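Local coordinates for serine acetyltransferase (Entamoeba histolytica, PDB 3Q1X) that catalyses the transfer of an acetyl group to the hydroxyl of L-serine, a step of cysteine biosynthesis, at the interface of chains A and B. Sequence-based numbering; all coordinates share one arbitrary frame. Chains: chain A/B, Serine acetyltransferase.

Contact 1 and contact 2 are two patches of the same interface between neighbouring copies in the deposited trimer, their C-alpha centres about 16 Å apart. They share no residue, but chain B joins them: helix 82-113 and the turn after it serve contact 2, and the chain then runs through B:Pro118 into helix 120-126 of contact 1. Contact 1 is apolar and lies among the helices; contact 2 is rich in hydrogen bonds and extends to the hexapeptide-repeat beta-helix. Together they join the copies at both levels, and contact 2 includes A:His208 of the serine pocket.

Contact 1: the interface of chains A and B. Residues chain A 148-149, 152-153; chain B 118-119, 122, 126.
The phenol ring of A:Tyr149 is the flat group of this patch, and B:Pro118 lies against one of its faces. CG of the proline stands 3.6 Å above the ring plane, offset toward the rim at the hydroxyl end, in a CH-pi contact 3.9 Å from the ring centroid. The two side chains slide past each other in opposite directions, so the pyrrolidine is passed alongside and not met tip to tip. CB of B:Pro118 goes with it, 3.6 Å from the phenolic OH of A:Tyr149. The ring reaches this place with CG anti to the carbonyl carbon (chi1 -76°) and its plane turned nearly square to the CA-CB bond (chi2 80°).

Further back, B:Leu122 crosses the tyrosine obliquely and meets its CD2 and CE2 side. Its CG is anti to the backbone N (chi1 -166°), which sends the isobutyl fork toward chain A. Branch CD1 packs 3.8 Å from CD2 of A:Tyr149 and also touches that residue's backbone carbonyl. The other branch, CD2, sits 3.6 Å from the carbonyl O of A:Arg148 and also meets the aliphatic CB and CG of A:Arg152. That arginine bends at chi2, and it is the methylene part of the chain that makes the contact.

B:Cys126 closes the row: its SG lies 4.1 Å from CA of A:Glu153 and equally near CG of A:Arg152, with a weak hydrogen bond back to O of B:Leu122 in its own helix. No nitrogen or oxygen pairs across the patch, so shape and apolar packing hold it.

In the fold, chain A brings the loop residues A:Arg148 and A:Tyr149 and the first turn of helix 150-162. Chain B brings the loop at B:Pro118 and helix 120-126, with B:Leu122 and B:Cys126 one turn apart, in the helical part that precedes the left-handed beta-helix.

Contact 2: the interface of chains A and B. Residues chain A 207-210, 214-218; chain B 111-115, 197, 199, 231.
From CB, which passes 4.2 Å from O of B:Pro115, A:Arg218 bends at chi2 and chi3 (-35° and -90°) to bring its guanidinium against the end of chain B helix 82-113. NE lies near the phenol OH of B:Tyr111, and CZ follows over the face of that ring. At the tip, NH2 sits over the ring centre in a cation-pi contact, 3.2 Å from the centroid. NH1 and NH2 both donate end-on to O of B:Tyr111, each at 2.9 Å, while NH1 also gives a nearly straight bond to O of A:Ile216 in its own chain. CA of B:Pro115 backs the opposite face. The tip is thus fixed in rotation, its charge probably eased by the carbonyl of B:Tyr111 at the helix end.

Beside it, the backbone N of A:Ile216 bonds on a lone pair of B:Ala112 O, 3.0 Å away and almost straight (171°).

Toward the beta-helix, B:Arg197 reaches in, bent at chi3, and its NH1 donates to O of A:His208 from above the carbonyl plane, at 2.8 Å. CG of A:Gln210 covers one guanidinium face and B:Gly113 CA the other. B:Tyr199 OH accepts from N of A:His208 at 2.9 Å, and B:Thr231 OG1 from NE2 of A:Gln210 at 3.2 Å.

Chain B thereby braces the backbone of A:His208, a serine-pocket residue, and B:Pro115 meets its imidazole tip to tip; the interface probably helps shape the active site.

Contact 1: the interface of chains A and B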
loop_
_atom_site.group_PDB
_atom_site.type_symbol
_atom_site.label_atom_id
_atom_site.label_comp_id
_atom_site.label_asym_id
_atom_site.label_seq_id
_atom_site.Cartn_x
_atom_site.Cartn_y
_atom_site.Cartn_z
ATOM N N ARG A 148 -6.782 -11.439 -20.491
ATOM C CA ARG A 148 -6.319 -10.066 -20.343
ATOM C C ARG A 148 -7.037 -9.277 -19.248
ATOM O O ARG A 148 -6.672 -8.140 -18.967
ATOM C CB ARG A 148 -6.431 -9.331 -21.690
ATOM C CG ARG A 148 -5.503 -9.867 -22.797
ATOM C CD ARG A 148 -4.057 -9.490 -22.503
ATOM N NE ARG A 148 -3.146 -10.011 -23.517
ATOM C CZ ARG A 148 -2.634 -11.241 -23.515
ATOM N NH1 ARG A 148 -2.944 -12.095 -22.551
ATOM N NH2 ARG A 148 -1.812 -11.618 -24.488
ATOM N N TYR A 149 -8.050 -9.878 -18.637
ATOM C CA TYR A 149 -8.874 -9.177 -17.657
ATOM C C TYR A 149 -8.694 -9.674 -16.221
ATOM O O TYR A 149 -8.216 -8.930 -15.340
ATOM C CB TYR A 149 -10.344 -9.263 -18.067
ATOM C CG TYR A 149 -10.700 -8.325 -19.205
ATOM C CD1 TYR A 149 -10.403 -8.667 -20.524
ATOM C CD2 TYR A 149 -11.325 -7.102 -18.964
ATOM C CE1 TYR A 149 -10.710 -7.814 -21.578
ATOM C CE2 TYR A 149 -11.643 -6.234 -20.022
ATOM C CZ TYR A 149 -11.326 -6.606 -21.325
ATOM O OH TYR A 149 -11.625 -5.779 -22.388
ATOM N N ARG A 152 -5.216 -9.506 -14.630
ATOM C CA ARG A 152 -4.923 -8.169 -14.127
ATOM C C ARG A 152 -5.610 -7.885 -12.786
ATOM O O ARG A 152 -4.993 -7.302 -11.891
ATOM C CB ARG A 152 -5.269 -7.086 -15.153
ATOM C CG ARG A 152 -5.043 -5.667 -14.626
ATOM C CD ARG A 152 -3.564 -5.337 -14.373
ATOM N NE ARG A 152 -3.384 -3.952 -13.918
ATOM C CZ ARG A 152 -3.268 -2.890 -14.718
ATOM N NH1 ARG A 152 -3.299 -3.021 -16.042
ATOM N NH2 ARG A 152 -3.121 -1.686 -14.188
ATOM N N GLU A 153 -6.873 -8.310 -12.642
ATOM C CA GLU A 153 -7.621 -8.119 -11.395
ATOM C C GLU A 153 -6.930 -8.821 -10.228
ATOM O O GLU A 153 -6.794 -8.264 -9.140
ATOM C CB GLU A 153 -9.053 -8.644 -11.527
ATOM C CG GLU A 153 -9.936 -8.348 -10.318
ATOM C CD GLU A 153 -11.411 -8.543 -10.620
ATOM O OE1 GLU A 153 -11.782 -9.613 -11.150
ATOM O OE2 GLU A 153 -12.194 -7.624 -10.335
ATOM N N PRO B 118 -7.181 -2.975 -21.934
ATOM C CA PRO B 118 -7.919 -3.631 -23.026
ATOM C C PRO B 118 -9.300 -3.012 -23.325
ATOM O O PRO B 118 -9.848 -3.216 -24.423
ATOM C CB PRO B 118 -8.086 -5.059 -22.507
ATOM C CG PRO B 118 -8.140 -4.896 -21.014
ATOM C CD PRO B 118 -7.167 -3.797 -20.709
ATOM N N GLY B 119 -9.852 -2.293 -22.354
ATOM C CA GLY B 119 -11.166 -1.632 -22.477
ATOM C C GLY B 119 -11.521 -0.934 -21.176
ATOM O O GLY B 119 -10.877 -1.170 -20.151
ATOM N N LEU B 122 -12.105 -2.874 -17.597
ATOM C CA LEU B 122 -11.034 -3.283 -16.667
ATOM C C LEU B 122 -10.556 -2.130 -15.785
ATOM O O LEU B 122 -10.180 -2.330 -14.619
ATOM C CB LEU B 122 -9.839 -3.884 -17.416
ATOM C CG LEU B 122 -8.869 -4.629 -16.489
ATOM C CD1 LEU B 122 -9.575 -5.820 -15.813
ATOM C CD2 LEU B 122 -7.655 -5.082 -17.253
ATOM N N CYS B 126 -10.929 -2.384 -11.704
ATOM C CA CYS B 126 -9.760 -2.624 -10.849
ATOM C C CYS B 126 -8.573 -1.674 -10.970
ATOM O O CYS B 126 -7.577 -1.892 -10.298
ATOM C CB CYS B 126 -9.255 -4.057 -11.053
ATOM S SG CYS B 126 -8.311 -4.268 -12.566
#

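Contact 2: the interface of chains A and B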
loop_
_atom_site.group_PDB
_atom_site.type_symbol
_atom_site.label_atom_id
_atom_site.label_comp_id
_atom_site.label_asym_id
_atom_site.label_seq_id
_atom_site.Cartn_x
_atom_site.Cartn_y
_atom_site.Cartn_z
ATOM N N MET A 207 7.160 5.222 -19.567
ATOM C CA MET A 207 6.406 6.463 -19.402
ATOM C C MET A 207 5.876 6.901 -20.744
ATOM O O MET A 207 6.536 6.710 -21.764
ATOM C CB MET A 207 7.306 7.581 -18.907
ATOM C CG MET A 207 7.798 7.438 -17.516
ATOM S SD MET A 207 8.615 8.971 -17.090
ATOM C CE MET A 207 9.940 9.085 -18.303
ATOM N N HIS A 208 4.704 7.525 -20.747
ATOM C CA HIS A 208 4.144 8.020 -21.990
ATOM C C HIS A 208 3.772 9.489 -21.903
ATOM O O HIS A 208 2.756 9.866 -21.320
ATOM C CB HIS A 208 2.970 7.154 -22.428
ATOM C CG HIS A 208 3.332 5.710 -22.560
ATOM N ND1 HIS A 208 2.916 4.753 -21.662
ATOM C CD2 HIS A 208 4.125 5.072 -23.451
ATOM C CE1 HIS A 208 3.416 3.581 -22.010
ATOM N NE2 HIS A 208 4.152 3.746 -23.095
ATOM N N PHE A 209 4.633 10.315 -22.482
ATOM C CA PHE A 209 4.374 11.741 -22.554
ATOM C C PHE A 209 3.263 12.004 -23.551
ATOM O O PHE A 209 3.247 11.443 -24.655
ATOM C CB PHE A 209 5.645 12.506 -22.907
ATOM C CG PHE A 209 6.726 12.364 -21.883
ATOM C CD1 PHE A 209 6.600 12.964 -20.635
ATOM C CD2 PHE A 209 7.862 11.611 -22.153
ATOM C CE1 PHE A 209 7.597 12.831 -19.675
ATOM C CE2 PHE A 209 8.866 11.469 -21.202
ATOM C CZ PHE A 209 8.735 12.086 -19.961
ATOM N N GLN A 210 2.325 12.851 -23.139
ATOM C CA GLN A 210 1.115 13.079 -23.906
ATOM C C GLN A 210 1.402 13.561 -25.319
ATOM O O GLN A 210 2.055 14.588 -25.526
ATOM C CB GLN A 210 0.196 14.063 -23.188
ATOM C CG GLN A 210 -0.491 13.478 -21.976
ATOM C CD GLN A 210 -1.346 14.496 -21.262
ATOM O OE1 GLN A 210 -2.277 15.059 -21.845
ATOM N NE2 GLN A 210 -1.037 14.739 -19.991
ATOM N N GLY A 214 -4.215 11.873 -28.815
ATOM C CA GLY A 214 -5.099 11.316 -27.797
ATOM C C GLY A 214 -4.761 9.908 -27.341
ATOM O O GLY A 214 -4.285 9.723 -26.216
ATOM N N VAL A 215 -4.975 8.923 -28.217
ATOM C CA VAL A 215 -5.029 7.503 -27.815
ATOM C C VAL A 215 -3.802 6.653 -28.193
ATOM O O VAL A 215 -3.591 6.319 -29.370
ATOM C CB VAL A 215 -6.313 6.810 -28.343
ATOM C CG1 VAL A 215 -6.519 5.478 -27.640
ATOM C CG2 VAL A 215 -7.538 7.710 -28.159
ATOM N N ILE A 216 -3.025 6.268 -27.184
ATOM C CA ILE A 216 -1.748 5.584 -27.418
ATOM C C ILE A 216 -1.931 4.187 -27.996
ATOM O O ILE A 216 -2.926 3.514 -27.710
ATOM C CB ILE A 216 -0.875 5.517 -26.143
ATOM C CG1 ILE A 216 -0.650 6.919 -25.578
ATOM C CG2 ILE A 216 0.487 4.872 -26.450
ATOM C CD1 ILE A 216 -0.287 6.938 -24.113
ATOM N N LYS A 217 -0.971 3.785 -28.833
ATOM C CA LYS A 217 -0.914 2.452 -29.432
ATOM C C LYS A 217 -1.061 1.386 -28.359
ATOM O O LYS A 217 -0.491 1.511 -27.277
ATOM C CB LYS A 217 0.425 2.265 -30.159
ATOM C CG LYS A 217 0.605 0.897 -30.836
ATOM C CD LYS A 217 1.883 0.830 -31.683
ATOM C CE LYS A 217 3.143 0.810 -30.832
ATOM N NZ LYS A 217 2.994 -0.169 -29.717
ATOM N N ARG A 218 -1.833 0.347 -28.654
ATOM C CA ARG A 218 -2.022 -0.725 -27.685
ATOM C C ARG A 218 -0.864 -1.697 -27.740
ATOM O O ARG A 218 -0.421 -2.090 -28.821
ATOM C CB ARG A 218 -3.355 -1.446 -27.901
ATOM C CG ARG A 218 -4.518 -0.496 -28.161
ATOM C CD ARG A 218 -4.371 0.797 -27.359
ATOM N NE ARG A 218 -4.991 0.692 -26.058
ATOM C CZ ARG A 218 -5.029 1.659 -25.145
ATOM N NH1 ARG A 218 -4.465 2.850 -25.354
ATOM N NH2 ARG A 218 -5.636 1.415 -24.006
ATOM N N TYR B 111 -7.774 5.106 -20.478
ATOM C CA TYR B 111 -7.619 4.223 -21.624
ATOM C C TYR B 111 -6.660 4.833 -22.653
ATOM O O TYR B 111 -5.778 4.140 -23.175
ATOM C CB TYR B 111 -8.974 3.883 -22.243
ATOM C CG TYR B 111 -8.866 2.925 -23.402
ATOM C CD1 TYR B 111 -8.882 1.539 -23.201
ATOM C CD2 TYR B 111 -8.734 3.401 -24.705
ATOM C CE1 TYR B 111 -8.772 0.651 -24.282
ATOM C CE2 TYR B 111 -8.628 2.525 -25.786
ATOM C CZ TYR B 111 -8.644 1.162 -25.575
ATOM O OH TYR B 111 -8.530 0.318 -26.659
ATOM N N ALA B 112 -6.820 6.131 -22.908
ATOM C CA ALA B 112 -5.989 6.836 -23.890
ATOM C C ALA B 112 -4.513 6.906 -23.508
ATOM O O ALA B 112 -3.650 7.001 -24.390
ATOM C CB ALA B 112 -6.538 8.221 -24.154
ATOM N N GLY B 113 -4.228 6.864 -22.205
ATOM C CA GLY B 113 -2.864 6.990 -21.694
ATOM C C GLY B 113 -2.149 5.689 -21.327
ATOM O O GLY B 113 -0.988 5.720 -20.889
ATOM N N ASP B 114 -2.829 4.554 -21.508
ATOM C CA ASP B 114 -2.302 3.256 -21.071
ATOM C C ASP B 114 -2.403 2.134 -22.123
ATOM O O ASP B 114 -3.473 1.545 -22.315
ATOM C CB ASP B 114 -2.992 2.797 -19.784
ATOM C CG ASP B 114 -2.354 1.537 -19.194
ATOM O OD1 ASP B 114 -1.242 1.158 -19.633
ATOM O OD2 ASP B 114 -2.970 0.917 -18.296
ATOM N N PRO B 115 -1.275 1.797 -22.775
ATOM C CA PRO B 115 -1.274 0.735 -23.780
ATOM C C PRO B 115 -1.664 -0.629 -23.206
ATOM O O PRO B 115 -2.007 -1.528 -23.966
ATOM C CB PRO B 115 0.181 0.695 -24.262
ATOM C CG PRO B 115 0.748 2.000 -23.895
ATOM C CD PRO B 115 0.036 2.463 -22.673
ATOM N N ARG B 197 -1.529 13.518 -16.489
ATOM C CA ARG B 197 -1.131 12.122 -16.435
ATOM C C ARG B 197 -0.002 11.977 -15.428
ATOM O O ARG B 197 1.058 12.577 -15.590
ATOM C CB ARG B 197 -0.674 11.644 -17.815
ATOM C CG ARG B 197 -0.430 10.152 -17.918
ATOM C CD ARG B 197 -0.060 9.777 -19.344
ATOM N NE ARG B 197 -1.139 10.078 -20.285
ATOM C CZ ARG B 197 -1.026 10.060 -21.609
ATOM N NH1 ARG B 197 0.135 9.771 -22.189
ATOM N NH2 ARG B 197 -2.081 10.345 -22.356
ATOM N N TYR B 199 2.388 9.378 -12.863
ATOM C CA TYR B 199 2.924 8.056 -12.601
ATOM C C TYR B 199 3.257 7.800 -11.127
ATOM O O TYR B 199 3.160 8.697 -10.263
ATOM C CB TYR B 199 4.138 7.796 -13.493
ATOM C CG TYR B 199 3.739 7.612 -14.923
ATOM C CD1 TYR B 199 3.397 6.348 -15.410
ATOM C CD2 TYR B 199 3.645 8.708 -15.792
ATOM C CE1 TYR B 199 2.998 6.173 -16.731
ATOM C CE2 TYR B 199 3.242 8.543 -17.123
ATOM C CZ TYR B 199 2.928 7.271 -17.582
ATOM O OH TYR B 199 2.524 7.094 -18.882
ATOM N N THR B 231 2.329 15.949 -18.064
ATOM C CA THR B 231 2.702 14.573 -17.735
ATOM C C THR B 231 3.842 14.582 -16.730
ATOM O O THR B 231 4.884 15.210 -16.956
ATOM C CB THR B 231 3.095 13.765 -18.988
ATOM O OG1 THR B 231 2.097 13.947 -19.993
ATOM C CG2 THR B 231 3.216 12.274 -18.666
#